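PDB 6HB0: ABC transporter periplasmic-binding protein YtfQ from Mycobacterium smegmatis, which probably binds a pentose sugar, most likely L-arabinofuranose, outside the membrane as the solute-binding component of an ABC importer. Local coordinates for residues A[59-62]-A[63-67]; A[229-233]-A[234-238]; A[295-298]-A[299-303]. All coordinates share one frame; numbering follows the deposited sequence.

Contact 1: residues A[59-62]-A[63-67]; sequences GEQE and KQISA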
loop_
_atom_site.group_PDB
_atom_site.type_symbol
_atom_site.label_atom_id
_atom_site.label_comp_id
_atom_site.label_asym_id
_atom_site.label_seq_id
_atom_site.Cartn_x
_atom_site.Cartn_y
_atom_site.Cartn_z
ATOM N N GLY A 59 -12.902 -13.255 -5.831
ATOM C CA GLY A 59 -13.168 -11.961 -6.483
ATOM C C GLY A 59 -14.607 -11.449 -6.453
ATOM O O GLY A 59 -14.882 -10.356 -6.954
ATOM N N GLU A 60 -15.545 -12.188 -5.859
ATOM C CA GLU A 60 -16.964 -11.912 -6.083
ATOM C C GLU A 60 -17.714 -11.514 -4.827
ATOM O O GLU A 60 -17.715 -12.267 -3.852
ATOM C CB GLU A 60 -17.634 -13.123 -6.740
ATOM C CG GLU A 60 -17.654 -12.984 -8.259
ATOM C CD GLU A 60 -17.923 -14.280 -8.998
ATOM O OE1 GLU A 60 -17.590 -14.323 -10.212
ATOM O OE2 GLU A 60 -18.448 -15.244 -8.377
ATOM N N GLN A 61 -18.420 -10.377 -4.886
ATOM C CA GLN A 61 -19.132 -9.897 -3.717
ATOM C C GLN A 61 -20.168 -10.874 -3.153
ATOM O O GLN A 61 -20.277 -11.027 -1.929
ATOM C CB GLN A 61 -19.793 -8.544 -3.981
ATOM C CG GLN A 61 -20.452 -7.995 -2.704
ATOM C CD GLN A 61 -21.075 -6.668 -2.873
ATOM O OE1 GLN A 61 -21.822 -6.461 -3.813
ATOM N NE2 GLN A 61 -20.778 -5.750 -1.942
ATOM N N GLU A 62 -20.905 -11.572 -4.008
ATOM C CA GLU A 62 -21.985 -12.414 -3.477
ATOM C C GLU A 62 -21.396 -13.572 -2.668
ATOM O O GLU A 62 -21.952 -13.953 -1.657
ATOM C CB GLU A 62 -22.960 -12.892 -4.584
ATOM C CG GLU A 62 -23.572 -11.743 -5.429
ATOM C CD GLU A 62 -24.894 -11.157 -4.916
ATOM O OE1 GLU A 62 -25.957 -11.382 -5.574
ATOM O OE2 GLU A 62 -24.880 -10.426 -3.887
ATOM N N LYS A 63 -20.249 -14.082 -3.100
ATOM C CA LYS A 63 -19.525 -15.113 -2.382
ATOM C C LYS A 63 -18.867 -14.590 -1.081
ATOM O O LYS A 63 -18.783 -15.296 -0.109
ATOM C CB LYS A 63 -18.485 -15.695 -3.327
ATOM C CG LYS A 63 -17.873 -16.993 -2.817
ATOM C CD LYS A 63 -17.790 -18.092 -3.885
ATOM C CE LYS A 63 -17.041 -19.320 -3.363
ATOM N NZ LYS A 63 -16.334 -20.039 -4.463
ATOM N N GLN A 64 -18.404 -13.333 -1.052
ATOM C CA GLN A 64 -17.980 -12.737 0.213
ATOM C C GLN A 64 -19.144 -12.571 1.179
ATOM O O GLN A 64 -19.038 -12.866 2.348
ATOM C CB GLN A 64 -17.274 -11.421 -0.086
ATOM C CG GLN A 64 -16.354 -10.948 1.006
ATOM C CD GLN A 64 -15.257 -10.064 0.449
ATOM O OE1 GLN A 64 -15.545 -9.182 -0.376
ATOM N NE2 GLN A 64 -14.028 -10.227 0.957
ATOM N N ILE A 65 -20.285 -12.105 0.689
ATOM C CA ILE A 65 -21.479 -12.007 1.490
ATOM C C ILE A 65 -21.902 -13.385 2.039
ATOM O O ILE A 65 -22.268 -13.479 3.220
ATOM C CB ILE A 65 -22.620 -11.315 0.721
ATOM C CG1 ILE A 65 -22.319 -9.823 0.592
ATOM C CG2 ILE A 65 -23.984 -11.514 1.393
ATOM C CD1 ILE A 65 -23.198 -9.082 -0.414
ATOM N N SER A 66 -21.807 -14.438 1.232
ATOM C CA SER A 66 -22.086 -15.803 1.716
ATOM C C SER A 66 -21.100 -16.233 2.804
ATOM O O SER A 66 -21.493 -16.793 3.809
ATOM C CB SER A 66 -22.026 -16.826 0.572
ATOM O OG SER A 66 -23.046 -16.506 -0.360
ATOM N N ALA A 67 -19.816 -15.959 2.599
ATOM C CA ALA A 67 -18.833 -16.309 3.623
ATOM C C ALA A 67 -19.178 -15.603 4.955
ATOM O O ALA A 67 -19.163 -16.208 6.016
ATOM C CB ALA A 67 -17.435 -16.000 3.123
#

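Contact 2: residues A[229-233]-A[234-238]; sequences AGKKP and GTDIK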
loop_
_atom_site.group_PDB
_atom_site.type_symbol
_atom_site.label_atom_id
_atom_site.label_comp_id
_atom_site.label_asym_id
_atom_site.label_seq_id
_atom_site.Cartn_x
_atom_site.Cartn_y
_atom_site.Cartn_z
ATOM N N ALA A 229 19.179 6.909 -23.037
ATOM C CA ALA A 229 19.407 8.266 -23.511
ATOM C C ALA A 229 20.795 8.790 -23.131
ATOM O O ALA A 229 21.061 9.983 -23.311
ATOM C CB ALA A 229 18.337 9.198 -22.963
ATOM N N GLY A 230 21.656 7.916 -22.606
ATOM C CA GLY A 230 23.000 8.301 -22.177
ATOM C C GLY A 230 23.029 9.219 -20.970
ATOM O O GLY A 230 23.993 9.921 -20.763
ATOM N N LYS A 231 21.968 9.224 -20.169
ATOM C CA LYS A 231 21.954 9.976 -18.918
ATOM C C LYS A 231 22.075 9.032 -17.731
ATOM O O LYS A 231 21.922 7.825 -17.867
ATOM C CB LYS A 231 20.684 10.832 -18.823
ATOM C CG LYS A 231 20.691 12.058 -19.737
ATOM C CD LYS A 231 19.305 12.464 -20.207
ATOM C CE LYS A 231 19.320 13.663 -21.163
ATOM N NZ LYS A 231 19.746 14.922 -20.494
ATOM N N LYS A 232 22.326 9.597 -16.558
ATOM C CA LYS A 232 22.651 8.819 -15.382
ATOM C C LYS A 232 21.507 8.912 -14.375
ATOM O O LYS A 232 21.346 9.937 -13.714
ATOM C CB LYS A 232 23.945 9.364 -14.788
ATOM C CG LYS A 232 24.942 8.293 -14.394
ATOM C CD LYS A 232 25.923 8.817 -13.343
ATOM C CE LYS A 232 26.152 7.762 -12.262
ATOM N NZ LYS A 232 27.048 8.290 -11.198
ATOM N N PRO A 233 20.689 7.846 -14.269
ATOM C CA PRO A 233 19.536 7.941 -13.365
ATOM C C PRO A 233 20.033 8.008 -11.970
ATOM O O PRO A 233 20.936 7.323 -11.637
ATOM C CB PRO A 233 18.774 6.633 -13.608
ATOM C CG PRO A 233 19.813 5.697 -14.062
ATOM C CD PRO A 233 20.743 6.530 -14.917
ATOM N N GLY A 234 19.446 8.835 -11.155
ATOM C CA GLY A 234 19.925 9.007 -9.796
ATOM C C GLY A 234 20.853 10.185 -9.615
ATOM O O GLY A 234 20.995 10.657 -8.508
ATOM N N THR A 235 21.487 10.647 -10.690
ATOM C CA THR A 235 22.340 11.851 -10.611
ATOM C C THR A 235 21.875 12.964 -11.537
ATOM O O THR A 235 21.598 14.051 -11.079
ATOM C CB THR A 235 23.804 11.524 -10.937
ATOM O OG1 THR A 235 24.160 10.324 -10.258
ATOM C CG2 THR A 235 24.704 12.659 -10.460
ATOM N N ASP A 236 21.787 12.685 -12.827
ATOM C CA ASP A 236 21.298 13.678 -13.797
ATOM C C ASP A 236 19.808 13.905 -13.659
ATOM O O ASP A 236 19.324 15.044 -13.744
ATOM C CB ASP A 236 21.557 13.183 -15.210
ATOM C CG ASP A 236 23.050 13.073 -15.535
ATOM O OD1 ASP A 236 23.813 13.882 -14.935
ATOM O OD2 ASP A 236 23.436 12.234 -16.398
ATOM N N ILE A 237 19.086 12.797 -13.486
ATOM C CA ILE A 237 17.649 12.838 -13.254
ATOM C C ILE A 237 17.424 11.948 -12.042
ATOM O O ILE A 237 17.761 10.756 -12.049
ATOM C CB ILE A 237 16.852 12.287 -14.452
ATOM C CG1 ILE A 237 17.076 13.172 -15.690
ATOM C CG2 ILE A 237 15.376 12.240 -14.104
ATOM C CD1 ILE A 237 16.383 12.719 -16.973
ATOM N N LYS A 238 16.876 12.538 -11.003
ATOM C CA LYS A 238 16.585 11.852 -9.771
ATOM C C LYS A 238 15.233 11.134 -9.903
ATOM O O LYS A 238 14.356 11.550 -10.663
ATOM C CB LYS A 238 16.562 12.858 -8.653
ATOM C CG LYS A 238 17.943 13.460 -8.400
ATOM C CD LYS A 238 18.026 14.148 -7.042
ATOM C CE LYS A 238 19.423 14.689 -6.723
ATOM N NZ LYS A 238 20.521 14.200 -7.604
HETATM O O HOH W 1 27.220 10.370 -9.586
#

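Contact 3: residues A[295-298]-A[299-303]; sequences FDQA and QAKAA. With ZN (zinc ion), chain G.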
loop_
_atom_site.group_PDB
_atom_site.type_symbol
_atom_site.label_atom_id
_atom_site.label_comp_id
_atom_site.label_asym_id
_atom_site.label_seq_id
_atom_site.Cartn_x
_atom_site.Cartn_y
_atom_site.Cartn_z
ATOM N N PHE A 295 13.087 4.895 2.288
ATOM C CA PHE A 295 14.514 4.678 2.203
ATOM C C PHE A 295 15.146 5.663 1.258
ATOM O O PHE A 295 14.638 5.901 0.159
ATOM C CB PHE A 295 14.772 3.288 1.643
ATOM C CG PHE A 295 14.234 2.201 2.504
ATOM C CD1 PHE A 295 14.965 1.762 3.597
ATOM C CD2 PHE A 295 12.971 1.644 2.262
ATOM C CE1 PHE A 295 14.475 0.766 4.416
ATOM C CE2 PHE A 295 12.480 0.647 3.081
ATOM C CZ PHE A 295 13.240 0.199 4.158
ATOM N N ASP A 296 16.246 6.247 1.686
ATOM C CA ASP A 296 17.204 6.830 0.760
ATOM C C ASP A 296 18.257 5.777 0.433
ATOM O O ASP A 296 18.126 4.620 0.861
ATOM C CB ASP A 296 17.792 8.140 1.329
ATOM C CG ASP A 296 18.513 7.951 2.664
ATOM O OD1 ASP A 296 18.812 6.804 3.093
ATOM O OD2 ASP A 296 18.791 9.014 3.255
ATOM N N GLN A 297 19.301 6.155 -0.305
ATOM C CA GLN A 297 20.294 5.177 -0.784
ATOM C C GLN A 297 21.044 4.519 0.372
ATOM O O GLN A 297 21.227 3.296 0.373
ATOM C CB GLN A 297 21.335 5.799 -1.739
ATOM C CG GLN A 297 22.545 4.879 -1.987
ATOM C CD GLN A 297 23.649 5.515 -2.838
ATOM O OE1 GLN A 297 24.034 6.649 -2.612
ATOM N NE2 GLN A 297 24.159 4.774 -3.815
ATOM N N ALA A 298 21.491 5.326 1.330
ATOM C CA ALA A 298 22.251 4.783 2.465
ATOM C C ALA A 298 21.388 3.800 3.243
ATOM O O ALA A 298 21.852 2.714 3.550
ATOM C CB ALA A 298 22.728 5.862 3.367
ATOM N N GLN A 299 20.127 4.149 3.498
ATOM C CA GLN A 299 19.251 3.268 4.247
ATOM C C GLN A 299 18.983 1.966 3.454
ATOM O O GLN A 299 18.944 0.869 4.026
ATOM C CB GLN A 299 17.943 3.918 4.596
ATOM C CG GLN A 299 17.912 5.092 5.571
ATOM C CD GLN A 299 16.495 5.782 5.586
ATOM O OE1 GLN A 299 16.068 6.451 4.605
ATOM N NE2 GLN A 299 15.743 5.613 6.716
ATOM N N ALA A 300 18.804 2.047 2.135
ATOM C CA ALA A 300 18.529 0.840 1.356
ATOM C C ALA A 300 19.747 -0.104 1.347
ATOM O O ALA A 300 19.607 -1.322 1.330
ATOM C CB ALA A 300 18.176 1.190 -0.075
ATOM N N LYS A 301 20.934 0.482 1.295
ATOM C CA LYS A 301 22.197 -0.268 1.244
ATOM C C LYS A 301 22.398 -1.058 2.529
ATOM O O LYS A 301 22.884 -2.184 2.487
ATOM C CB LYS A 301 23.366 0.692 1.000
ATOM C CG LYS A 301 24.602 0.059 0.413
ATOM C CD LYS A 301 25.645 1.134 0.155
ATOM C CE LYS A 301 25.428 1.801 -1.203
ATOM N NZ LYS A 301 25.992 3.189 -1.236
ATOM N N ALA A 302 22.018 -0.478 3.664
ATOM C CA ALA A 302 22.033 -1.208 4.948
ATOM C C ALA A 302 20.906 -2.278 5.048
ATOM O O ALA A 302 21.138 -3.413 5.446
ATOM C CB ALA A 302 21.930 -0.243 6.111
ATOM N N ALA A 303 19.690 -1.889 4.714
ATOM C CA ALA A 303 18.518 -2.743 4.929
ATOM C C ALA A 303 18.437 -3.927 3.942
ATOM O O ALA A 303 18.207 -5.046 4.345
ATOM C CB ALA A 303 17.254 -1.928 4.838
HETATM ZN ZN ZN G . 19.157 9.142 5.269
HETATM O O HOH W 2 21.355 9.318 4.192
#

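Contact 1: residues A[59-62]-A[63-67]
Glu60, Gln61 and Glu62 offer their backbone carbonyls to the residues that follow, and these bonds launch helix 61-73, with Glu60 at the N-cap position. Gln64 N donates to Glu60 O at 3.1 Å. One residue on, Ile65 N meets Gln61 O at 2.8 Å with a nearly linear N-H...O angle of 171°. Glu62 O is gripped twice, by Ser66 N at 2.9 Å and by Ser66 OG at 3.1 Å. The two donors approach from opposite faces of the carbonyl plane, each tilted out of it. The serine hydroxyl lies beside its own backbone N (chi1 -63°), folded back against the preceding turn, where it spends its hydrogen on the helix backbone.

Side-chain packing comes mainly from Ile65. Its CD1 reaches back across the extended chain of Gln61, touching CG at 3.7 Å, while CB and CG1 lie against Gln61 O. Glu62 runs alongside the isoleucine in the same direction, its OE2 4.1 Å from Ile65 CD1.

Charge enters separately and at longer range: Glu60 OE2 and Lys63 NZ, of opposite sign, are 6.5 Å apart and do not touch.

The amide ends of both glutamines leave this turn for other parts of the chain. Gln61 NE2 binds Thr87 O, and the buried Gln64 links Ala25 O, Ser82 O and Val84 N, tying the first turn of helix 61-73 to strand 21-26 of the parallel sheet and to the loop that follows strand 78-81.

Contact 2: residues A[229-233]-A[234-238]
A type II beta-turn over Lys232-Pro233-Gly234-Thr235, extended by one residue to Asp236, joins helix 216-228 to strand 238-242 in the second alpha/beta domain. Pro233 and Gly234 take its two central positions, and Gly234 has the positive phi (96°) that the second of these requires. Just before it, Gly230 is the C-prime residue of the Schellman motif that ends the helix.

Lys232 O is the hub of the turn. Thr235 N reaches it at 3.1 Å from above the carbonyl plane, closing the beta-turn, and Asp236 N reaches it at 2.9 Å within that plane. Asp236 returns the bond through its side chain: OD2 accepts from Lys232 N at 2.9 Å, on the anti side and well out of the carboxylate plane. A chi1 of -65° sets CG anti to the carbonyl carbon of Asp236; the carboxylate folds back toward Lys232, and OD2 also lies 3.3 Å from Lys232 CB. The same residue is thus held at both its N-H and its C=O.

On the far side of the loop Pro233 and Ile237 are paired in a single beta bridge: Gly234 N bonds to Ile237 O, and Pro233 CA makes a weaker CH...O contact with the same oxygen. Pro233 packs on Met223 and Ile226 of the helix, and Ile237 on Leu202 of helix 191-204; Ile237 N is buried without a partner in the model. On the open side the lysine chain crosses Thr235, and a water bridges the two tips, 2.6 Å from Lys232 NZ and 3.1 Å from Thr235 OG1.

Contact 3: residues A[295-298]-A[299-303]
Gln299 and Asp296 form a capping box at the start of helix 297-319. Gln299 N donates to Asp296 OD1 at 3.0 Å, meeting the oxygen nearly along its C-O bond, and in return Gln299 OE1 accepts from Asp296 N at 2.9 Å. The glutamine's chi1 of -67° swings its otherwise extended chain back toward the N-cap; its amide plane stands 78° from the carboxylate. Gln299 CB also touches the edge of the Phe295 ring, 3.8 Å from CD1.

Ala300 N continues the helix by bonding to Asp296 O, and its CB lies near Phe295 CB at 4.4 Å, on the side where Leu252 of helix 246-253 packs against both residues. Lys301 N and Ala302 N follow with bonds to Gln297 O and Ala298 O. Ala303, one turn beyond Gln299, brings CB to 3.9 Å from Phe295 CE1, so the ring, coming from strand 292-295, runs along the first two turns.

The Asp296 carboxylate divides its oxygens between two tasks: OD1 caps the helix, while OD2 binds a zinc ion at 2.1 Å, with a water as a further ligand. Metal and helix N-terminus would both be expected to stabilise the carboxylate as an anion.

In the fold
All three contacts are local: contacts 1 and 3 are helix starts, contact 2 a helix-to-strand loop. They lie in different parts of the two-domain periplasmic binding fold. Contact 1 belongs to the domain with the all-parallel sheet, contacts 2 and 3 to that with the mixed sheet. The centres of contacts 2 and 3 are about 19 Å apart, their nearest atoms about 8 Å, whereas contact 1 is centred about 48 Å from contact 2 and about 42 Å from contact 3, across the chain's centre. Contact 3 carries its own zinc ion; the side chain of Gln61 of contact 1 lies about 13 Å from a bound zinc ion, and contact 2 is remote from the annotated sites.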